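Local atomic coordinates of precorrin-6A reductase (Rhodobacter capsulatus, PDB entry 4X7G), a protein that catalyses the NADPH-dependent reduction of precorrin-6A to precorrin-6B, a ring-reducing step of cobalamin biosynthesis. Residues 55-60 with 87-92; 106-111 with 209-214. One frame throughout, in Å; residues are numbered along the deposited sequence. Where two conformers were deposited one is given.

Contact 1: residues 55-60 with 87-92; sequences GLVDYL and CAQTGV
Val-57 and Thr-90 run alongside each other but head opposite ways where two helices pack side by side, with CG1 of Val-57 3.8 Å from CG2 of Thr-90. CG1 of the valine, lying anti to the backbone N (chi1 164°), meets this threonine methyl and also passes near NE2 of Gln-89. CG2 of Val-57 faces OE1 of Gln-89 at 3.6 Å, the extended glutamine side chain lying roughly perpendicular to the valine. That glutamine contact describes one of two deposited conformers and is the less certain part of the interface. Leu-60, one turn on from Val-57, sends CD1 across Thr-90, reaching 3.8 Å from its OG1, and packs the same methyl 4.2 Å from SG of Cys-87. The Thr-90 hydroxyl is bonded back to the carbonyl of Ala-86 in its own helix, which probably helps hold its methyl toward Val-57. With an alanine in place of Val-57, the Thr-90 methyl would probably lose the methyl it packs against and a gap would open between the helices. Behind this line, Leu-60 and Cys-87 both reach Val-68, so helices 52-63 and 77-90 meet over strand 67-70 of the parallel, Rossmann-type sheet, with Ala-86 filling in between them.

Contact 2: residues 106-111 with 209-214; sequences AGDRWT and AARSLG
Asp-108 and Arg-211 bring their CA atoms within 5.5 Å of each other where the loop leading into strand 109-113 passes the C-terminal part of helix 205-213, which closes in a Schellman motif at Gly-214. The side chain of Arg-211 leaves its helix toward this loop. CG of Arg-211 lies 3.6 Å from the carbonyl O of Gly-107, and CD of Arg-211 3.5 Å from the O of Ala-106. The close pass leaves little room at Gly-107, whose positive phi already disfavours a CB; one placed there would press on CG of Arg-211. A bend at chi3 (-49°) then swings the guanidinium to the carboxylate of Asp-108. NE of Arg-211 donates to OD1 of Asp-108 at 2.8 Å, nearly straight at 179°, the oxygen lying in the guanidinium plane. The carboxylate is turned 65° to that plane and is met from above its own, so this is a salt bridge carried by one hydrogen bond, not the paired, coplanar kind. OD2 instead takes the backbone N of Gln-105, and CG of Asp-108 lies above one face of the Trp-110 ring, toward its rim.

Arg-109 supplies the second link. NH2 of Arg-109 gives a less straight bond of 2.8 Å to the carbonyl O of Gly-214, while NE donates to a water that bonds only weakly to the same oxygen. Another water lies between the carbonyls of Gly-107 and Arg-211. Chemically, Arg-211 neutralises Asp-108, whereas Arg-109 addresses a carbonyl at the helix C terminus, where its positive charge would be expected to suit the helix dipole. As the contact lies at the surface, solvent probably moderates a union held by one salt bridge, one hydrogen bond to a carbonyl and two waters.

In the fold
From the N terminus, contact 1 comes first, closing a short loop that runs from helix 52-63 through strand 67-70 to helix 77-90, all around the first parallel sheet. Strand 93-97 follows before contact 2 opens. That contact closes a much longer excursion, comprising most of the second sheet, and ties the start of edge strand 109-113 to the helix preceding its neighbour, strand 216-220. The two loops follow in series, neither nesting nor crossing. The centres of contact 1 and contact 2 lie about 43 Å apart, on opposite sides of the chain's centre. Strand 229-231 returns to the edge of the first sheet, an exchange of edge strands consistent with strand-swapping between the two Rossmann-fold domains.

Contact 1: residues 55-60 with 87-92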
ATOM      1  N   GLY A  55      -5.165   1.449 -21.863  1.00 18.28           N
ATOM      2  CA  GLY A  55      -5.841   0.255 -21.438  1.00 16.68           C
ATOM      3  C   GLY A  55      -6.916   0.474 -20.363  1.00 15.69           C
ATOM      4  O   GLY A  55      -7.989  -0.103 -20.439  1.00 17.11           O
ATOM      5  N   LEU A  56      -6.602   1.395 -19.431  1.00 15.72           N
ATOM      6  CA  LEU A  56      -7.560   1.676 -18.368  1.00 15.06           C
ATOM      7  C   LEU A  56      -8.718   2.501 -18.970  1.00 15.83           C
ATOM      8  O   LEU A  56      -9.877   2.322 -18.655  1.00 14.96           O
ATOM      9  CB  LEU A  56      -6.876   2.453 -17.258  1.00 14.24           C
ATOM     10  CG  LEU A  56      -7.840   2.893 -16.106  1.00 14.70           C
ATOM     11  CD1 LEU A  56      -8.600   1.711 -15.540  1.00 14.29           C
ATOM     12  CD2 LEU A  56      -6.992   3.572 -15.012  1.00 14.43           C
ATOM     13  N   VAL A  57      -8.397   3.443 -19.860  1.00 16.14           N
ATOM     14  CA  VAL A  57      -9.464   4.149 -20.605  1.00 16.19           C
ATOM     15  C   VAL A  57     -10.443   3.168 -21.276  1.00 16.53           C
ATOM     16  O   VAL A  57     -11.675   3.251 -21.140  1.00 17.07           O
ATOM     17  CB  VAL A  57      -8.821   5.099 -21.647  1.00 17.49           C
ATOM     18  CG1 VAL A  57      -9.865   5.543 -22.688  1.00 18.63           C
ATOM     19  CG2 VAL A  57      -8.233   6.283 -20.968  1.00 19.66           C
ATOM     20  N   ASP A  58      -9.871   2.204 -21.955  1.00 16.26           N
ATOM     21  CA  ASP A  58     -10.635   1.227 -22.653  1.00 18.75           C
ATOM     22  C   ASP A  58     -11.518   0.439 -21.681  1.00 17.77           C
ATOM     23  O   ASP A  58     -12.683   0.120 -21.913  1.00 17.67           O
ATOM     24  CB  ASP A  58      -9.799   0.223 -23.498  1.00 23.61           C
ATOM     25  CG  ASP A  58     -10.662  -0.790 -24.269  1.00 34.21           C
ATOM     26  OD1 ASP A  58     -11.454  -0.323 -25.149  1.00 35.98           O
ATOM     27  OD2 ASP A  58     -10.574  -2.057 -23.991  1.00 43.49           O
ATOM     28  N   TYR A  59     -10.938   0.004 -20.570  1.00 17.25           N
ATOM     29  CA  TYR A  59     -11.694  -0.744 -19.545  1.00 16.81           C
ATOM     30  C   TYR A  59     -12.849   0.085 -18.986  1.00 15.79           C
ATOM     31  O   TYR A  59     -13.984  -0.414 -18.864  1.00 15.91           O
ATOM     32  CB  TYR A  59     -10.727  -1.140 -18.411  1.00 17.19           C
ATOM     33  CG  TYR A  59     -11.442  -1.806 -17.312  1.00 16.70           C
ATOM     34  CD1 TYR A  59     -11.696  -3.128 -17.367  1.00 18.67           C
ATOM     35  CD2 TYR A  59     -11.892  -1.055 -16.228  1.00 18.61           C
ATOM     36  CE1 TYR A  59     -12.366  -3.785 -16.288  1.00 19.73           C
ATOM     37  CE2 TYR A  59     -12.607  -1.655 -15.211  1.00 20.37           C
ATOM     38  CZ  TYR A  59     -12.800  -2.923 -15.225  1.00 17.59           C
ATOM     39  OH  TYR A  59     -13.497  -3.471 -14.198  1.00 23.35           O
ATOM     40  N   LEU A  60     -12.553   1.327 -18.609  1.00 15.24           N
ATOM     41  CA  LEU A  60     -13.607   2.134 -18.025  1.00 15.13           C
ATOM     42  C   LEU A  60     -14.807   2.263 -18.979  1.00 16.49           C
ATOM     43  O   LEU A  60     -15.963   2.281 -18.587  1.00 16.56           O
ATOM     44  CB  LEU A  60     -13.079   3.546 -17.687  1.00 15.98           C
ATOM     45  CG  LEU A  60     -11.977   3.601 -16.625  1.00 14.15           C
ATOM     46  CD1 LEU A  60     -11.403   5.010 -16.501  1.00 15.67           C
ATOM     47  CD2 LEU A  60     -12.549   3.170 -15.241  1.00 15.20           C
ATOM     48  N   CYS A  87      -9.174   8.723 -15.988  1.00 16.14           N
ATOM     49  CA  CYS A  87     -10.436   9.313 -15.552  1.00 17.21           C
ATOM     50  C   CYS A  87     -10.629  10.694 -16.153  1.00 17.39           C
ATOM     51  O   CYS A  87     -11.780  11.053 -16.515  1.00 18.26           O
ATOM     52  CB  CYS A  87     -10.489   9.366 -13.997  1.00 16.10           C
ATOM     53  SG  CYS A  87     -10.712   7.696 -13.292  1.00 16.05           S
ATOM     54  N   ALA A  88      -9.558  11.450 -16.269  1.00 18.09           N
ATOM     55  CA  ALA A  88      -9.716  12.780 -16.924  1.00 21.89           C
ATOM     56  C   ALA A  88     -10.114  12.613 -18.377  1.00 23.48           C
ATOM     57  O   ALA A  88     -11.048  13.389 -18.831  1.00 22.76           O
ATOM     58  CB  ALA A  88      -8.448  13.567 -16.837  1.00 22.93           C
ATOM     59  N   GLN A  89      -9.500  11.669 -19.073  1.00 19.91           N
ATOM     60  CA  GLN A  89      -9.804  11.402 -20.514  0.50 22.13           C
ATOM     61  C   GLN A  89     -11.229  10.930 -20.741  1.00 24.58           C
ATOM     62  O   GLN A  89     -11.881  11.265 -21.762  1.00 25.93           O
ATOM     63  CB  GLN A  89      -8.859  10.361 -21.137  0.50 23.78           C
ATOM     64  CG  GLN A  89      -8.842  10.421 -22.657  0.50 24.93           C
ATOM     65  CD  GLN A  89      -7.999   9.353 -23.297  0.50 23.96           C
ATOM     66  OE1 GLN A  89      -6.910   9.044 -22.848  0.50 25.96           O
ATOM     67  NE2 GLN A  89      -8.511   8.777 -24.363  0.50 23.30           N
ATOM     68  N   THR A  90     -11.775  10.164 -19.826  1.00 20.51           N
ATOM     69  CA  THR A  90     -13.092   9.632 -19.979  1.00 20.83           C
ATOM     70  C   THR A  90     -14.173  10.425 -19.295  1.00 19.31           C
ATOM     71  O   THR A  90     -15.364  10.124 -19.453  1.00 24.35           O
ATOM     72  CB  THR A  90     -13.142   8.183 -19.476  1.00 20.16           C
ATOM     73  OG1 THR A  90     -12.714   8.162 -18.079  1.00 19.07           O
ATOM     74  CG2 THR A  90     -12.234   7.243 -20.233  1.00 20.49           C
ATOM     75  N   GLY A  91     -13.853  11.354 -18.441  1.00 19.42           N
ATOM     76  CA  GLY A  91     -14.790  12.068 -17.640  1.00 20.44           C
ATOM     77  C   GLY A  91     -15.419  11.278 -16.466  1.00 20.27           C
ATOM     78  O   GLY A  91     -16.445  11.680 -15.885  1.00 22.58           O
ATOM     79  N   VAL A  92     -14.762  10.191 -16.056  1.00 16.86           N
ATOM     80  CA  VAL A  92     -15.187   9.400 -14.902  1.00 16.38           C
ATOM     81  C   VAL A  92     -14.674  10.038 -13.649  1.00 16.59           C
ATOM     82  O   VAL A  92     -13.483  10.407 -13.521  1.00 16.23           O
ATOM     83  CB  VAL A  92     -14.673   7.971 -15.115  1.00 14.98           C
ATOM     84  CG1 VAL A  92     -14.824   7.117 -13.859  1.00 16.03           C
ATOM     85  CG2 VAL A  92     -15.347   7.288 -16.317  1.00 16.60           C
TER

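Contact 2: residues 106-111 with 209-214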
ATOM      1  N   ALA A 106       5.059  10.902  20.758  1.00 20.20           N
ATOM      2  CA  ALA A 106       5.972  10.670  21.851  1.00 21.01           C
ATOM      3  C   ALA A 106       6.468   9.244  21.834  1.00 16.51           C
ATOM      4  O   ALA A 106       5.620   8.325  21.620  1.00 17.76           O
ATOM      5  CB  ALA A 106       5.213  10.813  23.171  1.00 23.93           C
ATOM      6  N   GLY A 107       7.753   9.127  21.940  1.00 16.42           N
ATOM      7  CA  GLY A 107       8.456   7.865  21.932  1.00 16.96           C
ATOM      8  C   GLY A 107       8.994   7.420  20.567  1.00 14.07           C
ATOM      9  O   GLY A 107       9.843   6.567  20.538  1.00 15.52           O
ATOM     10  N   ASP A 108       8.469   7.986  19.457  1.00 12.99           N
ATOM     11  CA  ASP A 108       8.995   7.660  18.095  1.00 12.86           C
ATOM     12  C   ASP A 108      10.379   8.234  17.939  1.00 13.03           C
ATOM     13  O   ASP A 108      10.630   9.372  18.382  1.00 14.60           O
ATOM     14  CB  ASP A 108       8.047   8.204  17.063  1.00 12.24           C
ATOM     15  CG  ASP A 108       6.760   7.454  16.960  1.00 12.39           C
ATOM     16  OD1 ASP A 108       6.701   6.200  17.262  1.00 12.89           O
ATOM     17  OD2 ASP A 108       5.764   8.054  16.636  1.00 14.21           O
ATOM     18  N   ARG A 109      11.261   7.515  17.277  1.00 13.00           N
ATOM     19  CA  ARG A 109      12.559   8.020  16.894  1.00 14.81           C
ATOM     20  C   ARG A 109      12.724   7.844  15.406  1.00 12.19           C
ATOM     21  O   ARG A 109      13.120   6.749  14.965  1.00 13.86           O
ATOM     22  CB  ARG A 109      13.707   7.348  17.650  1.00 16.84           C
ATOM     23  CG  ARG A 109      15.105   7.991  17.401  1.00 19.61           C
ATOM     24  CD  ARG A 109      16.127   7.752  18.538  1.00 21.75           C
ATOM     25  NE  ARG A 109      16.124   6.308  18.986  1.00 19.77           N
ATOM     26  CZ  ARG A 109      17.084   5.415  18.778  1.00 19.51           C
ATOM     27  NH1 ARG A 109      18.106   5.781  18.036  1.00 22.00           N
ATOM     28  NH2 ARG A 109      16.993   4.159  19.262  1.00 20.08           N
ATOM     29  N   TRP A 110      12.286   8.808  14.675  1.00 11.00           N
ATOM     30  CA  TRP A 110      12.184   8.740  13.222  1.00 10.87           C
ATOM     31  C   TRP A 110      13.137   9.629  12.525  1.00 10.88           C
ATOM     32  O   TRP A 110      13.387  10.794  12.980  1.00 12.89           O
ATOM     33  CB  TRP A 110      10.782   9.071  12.763  1.00 11.27           C
ATOM     34  CG  TRP A 110       9.686   8.132  13.183  1.00 11.46           C
ATOM     35  CD1 TRP A 110       9.793   6.978  13.919  1.00 10.43           C
ATOM     36  CD2 TRP A 110       8.307   8.292  12.870  1.00 10.19           C
ATOM     37  NE1 TRP A 110       8.538   6.408  14.010  1.00 10.94           N
ATOM     38  CE2 TRP A 110       7.625   7.182  13.444  1.00 10.99           C
ATOM     39  CE3 TRP A 110       7.581   9.231  12.147  1.00 12.22           C
ATOM     40  CZ2 TRP A 110       6.262   7.017  13.287  1.00 12.77           C
ATOM     41  CZ3 TRP A 110       6.230   9.019  11.965  1.00 13.66           C
ATOM     42  CH2 TRP A 110       5.595   7.956  12.569  1.00 13.08           C
ATOM     43  N   THR A 111      13.694   9.178  11.411  1.00 10.02           N
ATOM     44  CA  THR A 111      14.321  10.070  10.431  1.00 10.13           C
ATOM     45  C   THR A 111      13.606   9.919   9.130  1.00 10.76           C
ATOM     46  O   THR A 111      13.062   8.817   8.845  1.00 13.76           O
ATOM     47  CB  THR A 111      15.810   9.892  10.302  1.00 11.76           C
ATOM     48  OG1 THR A 111      16.073   8.510  10.015  1.00 12.79           O
ATOM     49  CG2 THR A 111      16.563  10.300  11.531  1.00 12.86           C
ATOM     50  N   ALA A 209       5.358  -1.201  17.386  1.00 11.55           N
ATOM     51  CA  ALA A 209       6.301  -2.152  17.870  1.00 11.78           C
ATOM     52  C   ALA A 209       7.688  -1.573  18.061  1.00 11.81           C
ATOM     53  O   ALA A 209       8.367  -1.774  19.068  1.00 12.29           O
ATOM     54  CB  ALA A 209       6.305  -3.382  16.963  1.00 12.81           C
ATOM     55  N   ALA A 210       8.185  -0.843  17.047  1.00 11.05           N
ATOM     56  CA  ALA A 210       9.453  -0.201  17.178  1.00 11.64           C
ATOM     57  C   ALA A 210       9.479   0.752  18.363  1.00 10.83           C
ATOM     58  O   ALA A 210      10.470   0.793  19.062  1.00 12.34           O
ATOM     59  CB  ALA A 210       9.829   0.545  15.861  1.00 11.06           C
ATOM     60  N   ARG A 211       8.421   1.524  18.516  1.00 10.77           N
ATOM     61  CA  ARG A 211       8.350   2.433  19.648  1.00 11.78           C
ATOM     62  C   ARG A 211       8.460   1.672  20.985  1.00 12.61           C
ATOM     63  O   ARG A 211       9.208   2.099  21.868  1.00 13.97           O
ATOM     64  CB  ARG A 211       7.069   3.228  19.546  1.00 12.89           C
ATOM     65  CG  ARG A 211       6.943   4.384  20.508  1.00 14.20           C
ATOM     66  CD  ARG A 211       5.549   4.990  20.581  1.00 14.97           C
ATOM     67  NE  ARG A 211       4.964   5.289  19.315  1.00 14.03           N
ATOM     68  CZ  ARG A 211       3.737   5.164  19.041  1.00 15.15           C
ATOM     69  NH1 ARG A 211       2.807   4.858  19.917  1.00 17.93           N
ATOM     70  NH2 ARG A 211       3.345   5.325  17.779  1.00 22.74           N
ATOM     71  N   SER A 212       7.830   0.544  21.096  1.00 12.11           N
ATOM     72  CA  SER A 212       7.885  -0.288  22.354  1.00 13.55           C
ATOM     73  C   SER A 212       9.236  -0.781  22.628  1.00 16.60           C
ATOM     74  O   SER A 212       9.539  -1.043  23.833  1.00 18.24           O
ATOM     75  CB  SER A 212       6.865  -1.408  22.299  1.00 15.61           C
ATOM     76  OG  SER A 212       7.329  -2.546  21.582  1.00 19.15           O
ATOM     77  N   LEU A 213      10.072  -0.975  21.608  1.00 12.86           N
ATOM     78  CA  LEU A 213      11.436  -1.440  21.714  1.00 14.67           C
ATOM     79  C   LEU A 213      12.473  -0.368  21.697  1.00 15.96           C
ATOM     80  O   LEU A 213      13.692  -0.656  21.783  1.00 18.36           O
ATOM     81  CB  LEU A 213      11.659  -2.502  20.588  1.00 13.96           C
ATOM     82  CG  LEU A 213      11.066  -3.854  20.814  1.00 15.65           C
ATOM     83  CD1 LEU A 213      10.750  -4.596  19.465  1.00 15.58           C
ATOM     84  CD2 LEU A 213      11.856  -4.701  21.746  1.00 18.27           C
ATOM     85  N   GLY A 214      12.067   0.890  21.553  1.00 13.40           N
ATOM     86  CA  GLY A 214      13.043   1.926  21.514  1.00 13.83           C
ATOM     87  C   GLY A 214      13.876   1.959  20.265  1.00 14.16           C
ATOM     88  O   GLY A 214      15.015   2.419  20.337  1.00 15.81           O
TER
HETATM   89  O   HOH W   1      10.319   4.646  22.579  1.00 22.19           O
HETATM   90  O   HOH W   2      14.041   5.637  20.813  1.00 21.09           O